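Local coordinates for uncharacterized protein Rv2277c (Mycobacterium tuberculosis, PDB 5VUG) that probably hydrolyses phosphoric diesters of the glycerophosphodiester kind, using a phosphodiesterase domain built as a TIM barrel, at residues A15-A18 against G19-D22; Y57-D61 against L62-T66; N73-V77 against Q78-Q82; I160-A163 against A164-E168; E174-D177 against V178-R182. One frame throughout, in Å; residues are numbered along the deposited sequence.

Contact 1 (A15-A18 against G19-D22)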
loop_
_atom_site.group_PDB
_atom_site.type_symbol
_atom_site.label_atom_id
_atom_site.label_comp_id
_atom_site.label_asym_id
_atom_site.label_seq_id
_atom_site.Cartn_x
_atom_site.Cartn_y
_atom_site.Cartn_z
ATOM N N ALA A 15 -25.096 13.076 -7.170
ATOM C CA ALA A 15 -25.516 12.084 -8.167
ATOM C C ALA A 15 -24.354 11.751 -9.100
ATOM O O ALA A 15 -23.935 12.590 -9.909
ATOM C CB ALA A 15 -26.715 12.592 -8.962
ATOM N N HIS A 16 -23.866 10.512 -9.025
ATOM C CA HIS A 16 -22.708 10.094 -9.812
ATOM C C HIS A 16 -23.092 9.903 -11.277
ATOM O O HIS A 16 -23.900 9.026 -11.602
ATOM C CB HIS A 16 -22.175 8.780 -9.251
ATOM C CG HIS A 16 -20.913 8.315 -9.902
ATOM N ND1 HIS A 16 -20.678 6.991 -10.197
ATOM C CD2 HIS A 16 -19.813 8.993 -10.308
ATOM C CE1 HIS A 16 -19.491 6.870 -10.768
ATOM N NE2 HIS A 16 -18.942 8.069 -10.843
ATOM N N ARG A 17 -22.474 10.687 -12.168
ATOM C CA ARG A 17 -22.840 10.703 -13.591
ATOM C C ARG A 17 -24.331 10.983 -13.762
ATOM O O ARG A 17 -24.996 10.419 -14.634
ATOM C CB ARG A 17 -22.436 9.422 -14.327
ATOM C CG ARG A 17 -21.065 8.876 -13.979
ATOM C CD ARG A 17 -20.870 7.556 -14.712
ATOM N NE ARG A 17 -19.715 6.821 -14.222
ATOM C CZ ARG A 17 -19.602 5.505 -14.283
ATOM N NH1 ARG A 17 -18.517 4.916 -13.811
ATOM N NH2 ARG A 17 -20.577 4.775 -14.818
ATOM N N ALA A 18 -24.857 11.861 -12.901
ATOM C CA ALA A 18 -26.269 12.220 -12.854
ATOM C C ALA A 18 -27.159 11.078 -12.386
ATOM O O ALA A 18 -28.382 11.142 -12.555
ATOM C CB ALA A 18 -26.779 12.832 -14.173
ATOM N N GLY A 19 -26.576 10.049 -11.769
ATOM C CA GLY A 19 -27.349 8.958 -11.203
ATOM C C GLY A 19 -27.479 7.754 -12.116
ATOM O O GLY A 19 -28.593 7.352 -12.473
ATOM N N THR A 20 -26.330 7.138 -12.420
ATOM C CA THR A 20 -26.201 6.140 -13.480
ATOM C C THR A 20 -27.105 4.915 -13.283
ATOM O O THR A 20 -27.479 4.264 -14.266
ATOM C CB THR A 20 -24.715 5.766 -13.594
ATOM O OG1 THR A 20 -24.523 4.748 -14.578
ATOM C CG2 THR A 20 -24.179 5.283 -12.276
ATOM N N ARG A 21 -27.454 4.571 -12.040
ATOM C CA ARG A 21 -28.311 3.406 -11.813
ATOM C C ARG A 21 -29.765 3.676 -12.196
ATOM O O ARG A 21 -30.464 2.768 -12.668
ATOM C CB ARG A 21 -28.214 2.978 -10.347
ATOM C CG ARG A 21 -29.151 1.867 -9.942
ATOM C CD ARG A 21 -28.846 0.571 -10.656
ATOM N NE ARG A 21 -29.221 -0.584 -9.840
ATOM C CZ ARG A 21 -30.472 -0.989 -9.629
ATOM N NH1 ARG A 21 -31.493 -0.336 -10.174
ATOM N NH2 ARG A 21 -30.705 -2.053 -8.870
ATOM N N ASP A 22 -30.234 4.905 -12.018
ATOM C CA ASP A 22 -31.651 5.220 -12.151
ATOM C C ASP A 22 -32.075 5.536 -13.583
ATOM O O ASP A 22 -33.189 5.184 -13.984
ATOM C CB ASP A 22 -32.004 6.415 -11.259
ATOM C CG ASP A 22 -31.846 6.117 -9.777
ATOM O OD1 ASP A 22 -31.779 4.932 -9.385
ATOM O OD2 ASP A 22 -31.803 7.086 -8.991
#

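Contact 2 (Y57-D61 against L62-T66)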
loop_
_atom_site.group_PDB
_atom_site.type_symbol
_atom_site.label_atom_id
_atom_site.label_comp_id
_atom_site.label_asym_id
_atom_site.label_seq_id
_atom_site.Cartn_x
_atom_site.Cartn_y
_atom_site.Cartn_z
ATOM N N TYR A 57 -20.104 12.813 -21.503
ATOM C CA TYR A 57 -19.886 11.436 -21.931
ATOM C C TYR A 57 -18.714 10.875 -21.138
ATOM O O TYR A 57 -17.681 11.538 -21.006
ATOM C CB TYR A 57 -19.638 11.321 -23.449
ATOM C CG TYR A 57 -19.752 9.888 -23.902
ATOM C CD1 TYR A 57 -20.993 9.251 -23.934
ATOM C CD2 TYR A 57 -18.627 9.152 -24.247
ATOM C CE1 TYR A 57 -21.110 7.931 -24.325
ATOM C CE2 TYR A 57 -18.739 7.820 -24.634
ATOM C CZ TYR A 57 -19.991 7.220 -24.660
ATOM O OH TYR A 57 -20.157 5.900 -25.011
ATOM N N ARG A 58 -18.881 9.684 -20.568
ATOM C CA ARG A 58 -17.853 9.092 -19.707
ATOM C C ARG A 58 -16.917 8.107 -20.420
ATOM O O ARG A 58 -15.690 8.212 -20.267
ATOM C CB ARG A 58 -18.486 8.487 -18.447
ATOM C CG ARG A 58 -17.544 7.731 -17.529
ATOM C CD ARG A 58 -17.579 6.229 -17.727
ATOM N NE ARG A 58 -18.922 5.639 -17.709
ATOM C CZ ARG A 58 -19.138 4.353 -17.983
ATOM N NH1 ARG A 58 -18.106 3.568 -18.268
ATOM N NH2 ARG A 58 -20.362 3.851 -17.979
ATOM N N PRO A 59 -17.420 7.133 -21.181
ATOM C CA PRO A 59 -16.518 6.128 -21.762
ATOM C C PRO A 59 -15.568 6.717 -22.799
ATOM O O PRO A 59 -15.769 7.808 -23.337
ATOM C CB PRO A 59 -17.478 5.124 -22.409
ATOM C CG PRO A 59 -18.747 5.275 -21.641
ATOM C CD PRO A 59 -18.833 6.754 -21.363
ATOM N N SER A 60 -14.514 5.958 -23.097
ATOM C CA SER A 60 -13.578 6.425 -24.115
ATOM C C SER A 60 -14.163 6.310 -25.522
ATOM O O SER A 60 -13.800 7.096 -26.406
ATOM C CB SER A 60 -12.244 5.692 -23.993
ATOM O OG SER A 60 -12.430 4.296 -24.100
ATOM N N ASP A 61 -15.076 5.365 -25.751
ATOM C CA ASP A 61 -15.684 5.186 -27.065
ATOM C C ASP A 61 -17.196 5.349 -26.993
ATOM O O ASP A 61 -17.846 4.895 -26.042
ATOM C CB ASP A 61 -15.332 3.837 -27.705
ATOM C CG ASP A 61 -15.537 3.844 -29.214
ATOM O OD1 ASP A 61 -16.675 3.566 -29.685
ATOM O OD2 ASP A 61 -14.559 4.152 -29.932
ATOM N N LEU A 62 -17.741 5.987 -28.028
ATOM C CA LEU A 62 -19.179 6.201 -28.139
ATOM C C LEU A 62 -19.972 4.898 -28.195
ATOM O O LEU A 62 -21.164 4.897 -27.863
ATOM C CB LEU A 62 -19.469 7.081 -29.362
ATOM C CG LEU A 62 -19.017 8.539 -29.203
ATOM C CD1 LEU A 62 -18.916 9.217 -30.552
ATOM C CD2 LEU A 62 -19.999 9.285 -28.317
ATOM N N ALA A 63 -19.361 3.792 -28.625
ATOM C CA ALA A 63 -20.121 2.553 -28.730
ATOM C C ALA A 63 -20.569 2.016 -27.375
ATOM O O ALA A 63 -21.531 1.243 -27.315
ATOM C CB ALA A 63 -19.311 1.486 -29.472
ATOM N N THR A 64 -19.901 2.398 -26.288
ATOM C CA THR A 64 -20.229 1.810 -24.994
ATOM C C THR A 64 -21.659 2.136 -24.583
ATOM O O THR A 64 -22.369 1.276 -24.046
ATOM C CB THR A 64 -19.215 2.266 -23.942
ATOM O OG1 THR A 64 -17.910 1.821 -24.333
ATOM C CG2 THR A 64 -19.554 1.687 -22.571
ATOM N N LEU A 65 -22.117 3.359 -24.862
ATOM C CA LEU A 65 -23.433 3.792 -24.405
ATOM C C LEU A 65 -24.336 4.359 -25.497
ATOM O O LEU A 65 -25.463 4.768 -25.186
ATOM C CB LEU A 65 -23.298 4.814 -23.266
ATOM C CG LEU A 65 -22.511 4.335 -22.044
ATOM C CD1 LEU A 65 -22.255 5.518 -21.097
ATOM C CD2 LEU A 65 -23.259 3.220 -21.321
ATOM N N THR A 66 -23.889 4.412 -26.752
ATOM C CA THR A 66 -24.685 5.029 -27.813
ATOM C C THR A 66 -24.768 4.109 -29.024
ATOM O O THR A 66 -24.153 3.034 -29.077
ATOM C CB THR A 66 -24.140 6.402 -28.258
ATOM O OG1 THR A 66 -23.067 6.221 -29.189
ATOM C CG2 THR A 66 -23.651 7.261 -27.068
HETATM O O HOH W 1 -15.364 2.950 -24.251
#

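Contact 3 (N73-V77 against Q78-Q82)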
loop_
_atom_site.group_PDB
_atom_site.type_symbol
_atom_site.label_atom_id
_atom_site.label_comp_id
_atom_site.label_asym_id
_atom_site.label_seq_id
_atom_site.Cartn_x
_atom_site.Cartn_y
_atom_site.Cartn_z
ATOM N N ASN A 73 -14.133 13.100 -29.581
ATOM C CA ASN A 73 -13.546 14.143 -30.417
ATOM C C ASN A 73 -13.419 13.746 -31.884
ATOM O O ASN A 73 -12.783 14.477 -32.658
ATOM C CB ASN A 73 -12.217 14.662 -29.842
ATOM C CG ASN A 73 -11.131 13.606 -29.793
ATOM O OD1 ASN A 73 -11.240 12.536 -30.400
ATOM N ND2 ASN A 73 -10.051 13.918 -29.081
ATOM N N SER A 74 -13.991 12.616 -32.287
ATOM C CA SER A 74 -14.055 12.281 -33.705
ATOM C C SER A 74 -15.335 12.775 -34.365
ATOM O O SER A 74 -15.510 12.569 -35.574
ATOM C CB SER A 74 -13.883 10.773 -33.933
ATOM O OG SER A 74 -15.054 10.051 -33.565
ATOM N N LYS A 75 -16.223 13.420 -33.603
ATOM C CA LYS A 75 -17.508 13.882 -34.105
ATOM C C LYS A 75 -17.740 15.331 -33.703
ATOM O O LYS A 75 -17.278 15.784 -32.653
ATOM C CB LYS A 75 -18.666 13.020 -33.568
ATOM C CG LYS A 75 -18.567 11.534 -33.931
ATOM C CD LYS A 75 -19.906 10.836 -33.733
ATOM C CE LYS A 75 -19.810 9.331 -34.007
ATOM N NZ LYS A 75 -19.366 8.994 -35.395
ATOM N N THR A 76 -18.462 16.056 -34.553
ATOM C CA THR A 76 -18.904 17.401 -34.221
ATOM C C THR A 76 -20.027 17.324 -33.195
ATOM O O THR A 76 -20.643 16.275 -32.992
ATOM C CB THR A 76 -19.467 18.075 -35.467
ATOM O OG1 THR A 76 -20.631 17.353 -35.890
ATOM C CG2 THR A 76 -18.449 18.068 -36.590
ATOM N N VAL A 77 -20.301 18.457 -32.542
ATOM C CA VAL A 77 -21.380 18.475 -31.558
ATOM C C VAL A 77 -22.717 18.154 -32.221
ATOM O O VAL A 77 -23.570 17.480 -31.633
ATOM C CB VAL A 77 -21.399 19.805 -30.776
ATOM C CG1 VAL A 77 -21.768 20.961 -31.683
ATOM C CG2 VAL A 77 -22.368 19.715 -29.591
ATOM N N GLN A 78 -22.924 18.622 -33.454
ATOM C CA GLN A 78 -24.171 18.311 -34.144
ATOM C C GLN A 78 -24.330 16.807 -34.330
ATOM O O GLN A 78 -25.419 16.258 -34.126
ATOM C CB GLN A 78 -24.236 19.048 -35.483
ATOM C CG GLN A 78 -25.543 18.840 -36.235
ATOM C CD GLN A 78 -25.659 19.718 -37.470
ATOM O OE1 GLN A 78 -24.939 20.707 -37.616
ATOM N NE2 GLN A 78 -26.572 19.359 -38.367
ATOM N N GLN A 79 -23.238 16.118 -34.669
ATOM C CA GLN A 79 -23.278 14.663 -34.799
ATOM C C GLN A 79 -23.500 13.977 -33.456
ATOM O O GLN A 79 -24.262 13.006 -33.374
ATOM C CB GLN A 79 -21.988 14.169 -35.448
ATOM C CG GLN A 79 -21.856 14.624 -36.891
ATOM C CD GLN A 79 -20.482 14.392 -37.469
ATOM O OE1 GLN A 79 -19.490 14.314 -36.747
ATOM N NE2 GLN A 79 -20.418 14.275 -38.787
ATOM N N LEU A 80 -22.833 14.455 -32.399
ATOM C CA LEU A 80 -22.963 13.831 -31.085
ATOM C C LEU A 80 -24.381 13.951 -30.556
ATOM O O LEU A 80 -24.902 13.012 -29.944
ATOM C CB LEU A 80 -21.984 14.477 -30.102
ATOM C CG LEU A 80 -20.513 14.175 -30.383
ATOM C CD1 LEU A 80 -19.607 15.203 -29.723
ATOM C CD2 LEU A 80 -20.185 12.784 -29.905
ATOM N N GLN A 81 -25.018 15.105 -30.767
ATOM C CA GLN A 81 -26.360 15.316 -30.236
ATOM C C GLN A 81 -27.419 14.500 -30.966
ATOM O O GLN A 81 -28.563 14.433 -30.497
ATOM C CB GLN A 81 -26.707 16.806 -30.231
ATOM C CG GLN A 81 -25.919 17.610 -29.209
ATOM C CD GLN A 81 -26.349 19.064 -29.162
ATOM O OE1 GLN A 81 -26.025 19.848 -30.056
ATOM N NE2 GLN A 81 -27.091 19.429 -28.125
ATOM N N GLN A 82 -27.069 13.874 -32.086
ATOM C CA GLN A 82 -27.959 12.925 -32.735
ATOM C C GLN A 82 -27.849 11.515 -32.167
ATOM O O GLN A 82 -28.719 10.683 -32.454
ATOM C CB GLN A 82 -27.702 12.907 -34.246
ATOM C CG GLN A 82 -28.087 14.198 -34.942
ATOM C CD GLN A 82 -29.567 14.495 -34.820
ATOM O OE1 GLN A 82 -29.967 15.501 -34.231
ATOM N NE2 GLN A 82 -30.392 13.615 -35.374
#

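Contact 4 (I160-A163 against A164-E168)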
loop_
_atom_site.group_PDB
_atom_site.type_symbol
_atom_site.label_atom_id
_atom_site.label_comp_id
_atom_site.label_asym_id
_atom_site.label_seq_id
_atom_site.Cartn_x
_atom_site.Cartn_y
_atom_site.Cartn_z
ATOM N N ILE A 160 -4.256 17.105 -15.815
ATOM C CA ILE A 160 -5.515 17.806 -16.038
ATOM C C ILE A 160 -5.800 18.779 -14.896
ATOM O O ILE A 160 -6.191 19.930 -15.126
ATOM C CB ILE A 160 -6.653 16.789 -16.259
ATOM C CG1 ILE A 160 -6.385 16.000 -17.549
ATOM C CG2 ILE A 160 -7.994 17.485 -16.330
ATOM C CD1 ILE A 160 -7.395 14.928 -17.838
ATOM N N THR A 161 -5.613 18.331 -13.647
ATOM C CA THR A 161 -5.733 19.224 -12.495
ATOM C C THR A 161 -4.857 20.467 -12.657
ATOM O O THR A 161 -5.313 21.592 -12.432
ATOM C CB THR A 161 -5.343 18.474 -11.210
ATOM O OG1 THR A 161 -6.180 17.325 -11.052
ATOM C CG2 THR A 161 -5.492 19.373 -9.984
ATOM N N ALA A 162 -3.589 20.279 -13.036
ATOM C CA ALA A 162 -2.679 21.416 -13.154
ATOM C C ALA A 162 -3.114 22.367 -14.266
ATOM O O ALA A 162 -3.049 23.593 -14.105
ATOM C CB ALA A 162 -1.249 20.924 -13.391
ATOM N N ALA A 163 -3.549 21.817 -15.403
ATOM C CA ALA A 163 -4.039 22.654 -16.492
ATOM C C ALA A 163 -5.279 23.435 -16.074
ATOM O O ALA A 163 -5.410 24.625 -16.396
ATOM C CB ALA A 163 -4.339 21.789 -17.717
ATOM N N ALA A 164 -6.200 22.781 -15.352
ATOM C CA ALA A 164 -7.396 23.474 -14.889
ATOM C C ALA A 164 -7.034 24.636 -13.970
ATOM O O ALA A 164 -7.626 25.720 -14.065
ATOM C CB ALA A 164 -8.342 22.490 -14.199
ATOM N N SER A 165 -6.033 24.445 -13.104
ATOM C CA SER A 165 -5.612 25.505 -12.193
ATOM C C SER A 165 -4.959 26.681 -12.906
ATOM O O SER A 165 -4.877 27.763 -12.321
ATOM C CB SER A 165 -4.692 24.946 -11.108
ATOM O OG SER A 165 -5.433 24.126 -10.220
ATOM N N ARG A 166 -4.511 26.506 -14.151
ATOM C CA ARG A 166 -3.999 27.631 -14.922
ATOM C C ARG A 166 -5.094 28.453 -15.596
ATOM O O ARG A 166 -4.782 29.499 -16.177
ATOM C CB ARG A 166 -2.970 27.166 -15.964
ATOM C CG ARG A 166 -1.729 26.516 -15.366
ATOM C CD ARG A 166 -0.638 26.292 -16.408
ATOM N NE ARG A 166 -0.946 25.203 -17.331
ATOM C CZ ARG A 166 -0.671 23.921 -17.097
ATOM N NH1 ARG A 166 -0.085 23.559 -15.963
ATOM N NH2 ARG A 166 -0.983 22.999 -18.000
ATOM N N GLN A 167 -6.352 28.014 -15.549
ATOM C CA GLN A 167 -7.459 28.766 -16.132
ATOM C C GLN A 167 -8.051 29.715 -15.099
ATOM O O GLN A 167 -8.466 29.287 -14.015
ATOM C CB GLN A 167 -8.562 27.833 -16.637
ATOM C CG GLN A 167 -8.155 26.903 -17.760
ATOM C CD GLN A 167 -8.008 27.608 -19.107
ATOM O OE1 GLN A 167 -8.680 28.607 -19.392
ATOM N NE2 GLN A 167 -7.121 27.086 -19.939
ATOM N N GLU A 168 -8.127 30.994 -15.461
ATOM C CA GLU A 168 -8.649 32.018 -14.568
ATOM C C GLU A 168 -10.084 31.707 -14.161
ATOM O O GLU A 168 -10.936 31.420 -15.007
ATOM C CB GLU A 168 -8.593 33.375 -15.274
ATOM C CG GLU A 168 -9.361 34.486 -14.574
ATOM C CD GLU A 168 -8.738 34.894 -13.251
ATOM O OE1 GLU A 168 -7.537 34.614 -13.042
ATOM O OE2 GLU A 168 -9.452 35.498 -12.420
HETATM O O HOH W 2 -4.820 25.393 -18.910
#

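Contact 5 (E174-D177 against V178-R182)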
loop_
_atom_site.group_PDB
_atom_site.type_symbol
_atom_site.label_atom_id
_atom_site.label_comp_id
_atom_site.label_asym_id
_atom_site.label_seq_id
_atom_site.Cartn_x
_atom_site.Cartn_y
_atom_site.Cartn_z
ATOM N N GLU A 174 -8.494 19.128 -5.290
ATOM C CA GLU A 174 -7.147 18.634 -5.046
ATOM C C GLU A 174 -6.835 17.493 -6.011
ATOM O O GLU A 174 -7.704 16.677 -6.327
ATOM C CB GLU A 174 -7.048 18.135 -3.605
ATOM C CG GLU A 174 -5.709 17.517 -3.291
ATOM C CD GLU A 174 -5.470 17.371 -1.818
ATOM O OE1 GLU A 174 -5.976 16.388 -1.233
ATOM O OE2 GLU A 174 -4.777 18.250 -1.254
ATOM N N SER A 175 -5.587 17.435 -6.485
ATOM C CA SER A 175 -5.207 16.340 -7.370
ATOM C C SER A 175 -5.331 14.997 -6.652
ATOM O O SER A 175 -5.114 14.883 -5.438
ATOM C CB SER A 175 -3.775 16.515 -7.876
ATOM O OG SER A 175 -2.849 16.222 -6.852
ATOM N N ARG A 176 -5.694 13.966 -7.412
ATOM C CA ARG A 176 -5.825 12.645 -6.806
ATOM C C ARG A 176 -4.492 12.159 -6.238
ATOM O O ARG A 176 -4.461 11.511 -5.185
ATOM C CB ARG A 176 -6.411 11.649 -7.809
ATOM C CG ARG A 176 -6.711 10.274 -7.222
ATOM C CD ARG A 176 -7.492 9.442 -8.215
ATOM N NE ARG A 176 -7.900 8.143 -7.684
ATOM C CZ ARG A 176 -9.163 7.813 -7.420
ATOM N NH1 ARG A 176 -10.151 8.688 -7.616
ATOM N NH2 ARG A 176 -9.440 6.604 -6.964
ATOM N N ASP A 177 -3.376 12.476 -6.905
ATOM C CA ASP A 177 -2.073 12.076 -6.373
ATOM C C ASP A 177 -1.875 12.569 -4.944
ATOM O O ASP A 177 -1.388 11.826 -4.082
ATOM C CB ASP A 177 -0.930 12.608 -7.245
ATOM C CG ASP A 177 -0.800 11.885 -8.577
ATOM O OD1 ASP A 177 -1.351 10.777 -8.728
ATOM O OD2 ASP A 177 -0.111 12.429 -9.474
ATOM N N VAL A 178 -2.234 13.827 -4.677
ATOM C CA VAL A 178 -2.015 14.395 -3.347
ATOM C C VAL A 178 -2.996 13.806 -2.337
ATOM O O VAL A 178 -2.613 13.414 -1.225
ATOM C CB VAL A 178 -2.090 15.931 -3.402
ATOM C CG1 VAL A 178 -2.049 16.519 -1.990
ATOM C CG2 VAL A 178 -0.940 16.485 -4.245
ATOM N N THR A 179 -4.277 13.733 -2.706
ATOM C CA THR A 179 -5.272 13.124 -1.826
ATOM C C THR A 179 -4.871 11.705 -1.444
ATOM O O THR A 179 -4.906 11.332 -0.261
ATOM C CB THR A 179 -6.634 13.114 -2.527
ATOM O OG1 THR A 179 -7.085 14.459 -2.720
ATOM C CG2 THR A 179 -7.672 12.340 -1.698
ATOM N N ARG A 180 -4.472 10.900 -2.436
ATOM C CA ARG A 180 -4.093 9.512 -2.171
ATOM C C ARG A 180 -2.876 9.430 -1.257
ATOM O O ARG A 180 -2.820 8.574 -0.363
ATOM C CB ARG A 180 -3.812 8.777 -3.486
ATOM C CG ARG A 180 -3.574 7.266 -3.324
ATOM C CD ARG A 180 -3.244 6.562 -4.653
ATOM N NE ARG A 180 -2.130 7.237 -5.313
ATOM C CZ ARG A 180 -2.231 7.956 -6.429
ATOM N NH1 ARG A 180 -3.394 8.056 -7.070
ATOM N NH2 ARG A 180 -1.160 8.572 -6.908
ATOM N N GLN A 181 -1.883 10.294 -1.480
ATOM C CA GLN A 181 -0.695 10.309 -0.632
ATOM C C GLN A 181 -1.059 10.612 0.817
ATOM O O GLN A 181 -0.583 9.945 1.743
ATOM C CB GLN A 181 0.283 11.356 -1.152
ATOM C CG GLN A 181 1.579 11.388 -0.373
ATOM C CD GLN A 181 2.445 10.191 -0.683
ATOM O OE1 GLN A 181 2.872 9.999 -1.825
ATOM N NE2 GLN A 181 2.694 9.366 0.322
ATOM N N ARG A 182 -1.912 11.620 1.033
ATOM C CA ARG A 182 -2.280 11.981 2.396
ATOM C C ARG A 182 -3.064 10.857 3.064
ATOM O O ARG A 182 -2.826 10.540 4.237
ATOM C CB ARG A 182 -3.073 13.291 2.410
ATOM C CG ARG A 182 -3.078 13.946 3.781
ATOM C CD ARG A 182 -3.881 15.243 3.850
ATOM N NE ARG A 182 -3.364 16.312 2.994
ATOM C CZ ARG A 182 -3.896 16.656 1.825
ATOM N NH1 ARG A 182 -4.957 16.006 1.358
ATOM N NH2 ARG A 182 -3.368 17.643 1.122
HETATM O O HOH W 3 -8.961 14.785 -4.661
HETATM O O HOH W 4 0.476 9.944 -4.643
HETATM O O HOH W 5 -3.781 9.648 -9.585
#

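Contact 1 (A15-A18 against G19-D22)
The carbonyl oxygen of His16 is gripped by two backbone N-H groups as the chain turns off the end of strand 12-16. Gly19 N donates to His16 O at 2.9 Å from well above the carbonyl plane. Thr20 N reaches the same His16 O at 3.2 Å, almost in line with the C=O bond, so the two donors come in from quite different directions. The preceding four residues, Ala15 to Ala18, form a type II turn in which Ala18 N donates to Ala15 O. Arg17, Ala18 and Gly19 all have positive phi, 96° at the last, where any side chain would press on Ala18 O; glycine suits the place. The methyl groups of Ala15 and Ala18 are small enough for Gly19 N to lie close by, 3.8 Å from Ala15 CB. His16-Arg17, followed by Glu25 and Asn26, carries the His-Arg and Glu-Asn signature of the glycerophosphodiester phosphodiesterase family, set here at the C-terminal mouth of the TIM barrel. Arg17 CG lies 3.8 Å above the plane of the His16 ring, over its centre. From there the extended Arg17 chain runs alongside Thr20, and both reach Glu25 OE1, Arg17 through a salt bridge and Thr20 OG1 through a hydrogen bond. A chi1 of 178° turns that hydroxyl opposite the backbone N of Thr20 and leaves Thr20 CG2 3.8 Å from His16 O. In the next shell, His16 ND1 bonds Asp271, which probably helps to fix the ring rotation, Trp43 meets the ring edge-to-face, and NE2 hydrogen-bonds a glycerol, probably from the crystallisation liquor.

Contact 2 (Y57-D61 against L62-T66)
With chi1 at -166°, CG of Tyr57 swings opposite its backbone N and carries the ring across the turn to Leu62 and Leu65. A chi1 of -70° in Leu62 sets its CD2 over one ring face, a CH-pi contact 4.1 Å from the centroid of the Tyr57 ring. Pro59 CD covers the opposite face, offset toward the rim, while CG of that proline meets Leu65 CD1 at 3.6 Å. The phenol makes use of both its donor and its acceptor: Tyr57 OH donates to Asp61 O at 2.7 Å and accepts from Leu65 N at 3.2 Å. Tyrosine is long enough to bring this hydroxyl into the 61-65 turn, where residues 62-64 have helical angles without forming a regular helix. Asp61 shapes the turn itself. Its OD1 takes Ala63 N at 2.9 Å, an Asx turn, and also accepts from Gly70 N, while Thr64 N bonds Asp61 O from the face of the carbonyl opposite to the Tyr57 hydroxyl. The motif lies in the long loop between strand 54-56 and helix 77-80 of the TIM barrel. Thr64 sets CB 3.7 Å from Pro59 CB, and OG1 shares a bridging water with Ser60 OG and Asp61 N. At the far end Thr66 OG1 and Thr66 N both donate to Leu62 O. Arg58, whose NE is paired with Glu25, bends so that Pro59 CG lies over its guanidinium; Gln47 NE2 ties down the carbonyl oxygens of Tyr57 and Pro59.

Contact 3 (N73-V77 against Q78-Q82)
The flat carboxamide of Gln79 reaches back, extended beyond CG, to Thr76. The hydroxyl oxygen sits above one side of its plane, with Thr76 OG1 3.4 Å from Gln79 CD, while Lys75 CB lies beyond the Gln79 OE1 end at 3.5 Å, slightly to the other side. Thr76 N donates to Gln79 OE1 at 3.0 Å, tilted 34° from the carbonyl plane. The return bond runs from Gln79 N to Thr76 OG1 at 3.1 Å, and the pair forms a capping box at the start of helix 77-80. A chi1 of 64° holds the threonine hydroxyl between its own backbone N and carbonyl carbon, facing the first turn. Leu80 N bonds Thr76 O and Gln81 N bonds Val77 O in the usual helical pattern. Lys75 CB packs on Leu80 CG at 3.9 Å, an aliphatic contact in the N' and N4 positions of a hydrophobic staple, though made here by the CB of a lysine, and Leu80 goes on to touch Ser49. Val77 N is taken by Asp51 OD1. Two N-H groups at the helix start, which no preceding turn can serve, are thus satisfied by Thr76 and Asp51; the box itself is neutral, and the aspartate probably supplies the negative charge that favours this end of a helix dipole.

Contact 4 (I160-A163 against A164-E168)
Arg166 doubles back over Ala162 and Ala163 at the C-terminal end of helix 158-165, the helix of the beta-alpha-beta unit that joins strands 151-154 and 171-172 in the TIM barrel. Its CB lies 3.5 Å from Ala163 O, and CG comes to 3.4 Å from Ala162 O. A bend at chi3 (-73°) then returns the chain along the helix. One guanidinium face settles on the backbone, with Ala162 O and Ala163 CA both 3.4 Å from its plane and offset toward the rim. At the tip, NH2 rests 3.6 Å from Ala163 CB and NH1 lies 3.9 Å from Ala162 CB. Two alanines suit these positions, since their methyl groups do not hold the flat group off the helix. Placing a positive group over the carbonyls of a helix C-terminus is probably favourable. Ala164 is buried against Val172, where a methyl group fits, while Ile160 packs on Leu126 and Ser155. Ala164 N and Ser165 N keep regular bonds to Ile160 O and Thr161 O. At Arg166 the pattern slips: its N bonds Ala163 O, and only weakly Ala162 O, as the helix runs out. Gln167 packs on Val135 and Ala139 of helix 134-145, and a water donates to Ala163 O at 2.7 Å and accepts from Gln167 NE2 at 3.0 Å.

Contact 5 (E174-D177 against V178-R182)
Glu174 lies across Val178, its OE2 3.3 Å from Val178 CG1, and meets Arg182 end-on. Arg182 NH1 takes Glu174 OE1 and NH2 takes OE2, each at 2.8 Å, with the carboxylate and guanidinium planes only 22° apart. Glu174 OE1 uses its syn lone pair for the arginine and its anti lone pair for Thr179 OG1, which donates at 2.7 Å. Ser175 is the N-cap of helix 176-189: its OG accepts from Val178 N at 3.3 Å, and Ser175 O receives Thr179 N in a nearly straight bond. On another side of the helix Asp177 OD1 forms a salt bridge to Arg180 NH2 at 2.9 Å, approached from above the carboxylate plane, and a water joins Asp177 OD1 to Arg180 NH1. Arg176 and Arg180 both pair with Glu214 of the second subunit, while Arg180 NE bonds Ser223 of that subunit. Arg182 also bonds the carbonyl oxygens of Pro194 and Gln195 and makes a cation-pi contact with Phe238. The bidentate pair fixes both planes and balances charge where Glu174 and Arg182 are buried, whereas Asp177, Glu205 and Glu214 of the second subunit probably offset the positive charges of Arg176 and Arg180 at the subunit interface.

Overall arrangement
All five contacts are local turns or helix ends in one TIM barrel. Contacts 1, 2 and 5 are partly buried and contacts 3 and 4 lie at the surface. Contacts 1 and 2 meet around Glu25, which pairs with Arg17 from one and Arg58 from the other. Contacts 2 and 3 share the loop before helix 77-80 and pack through Leu62 on Lys75 and Leu80. Contacts 4 and 5 touch where Thr161 meets Ser175. Contacts 3 and 5 both start helices, with a neutral capping box in one and a serine N-cap beside a buried ion pair in the other; contact 4 ends a helix. Among them, contact 5 alone reaches the second subunit.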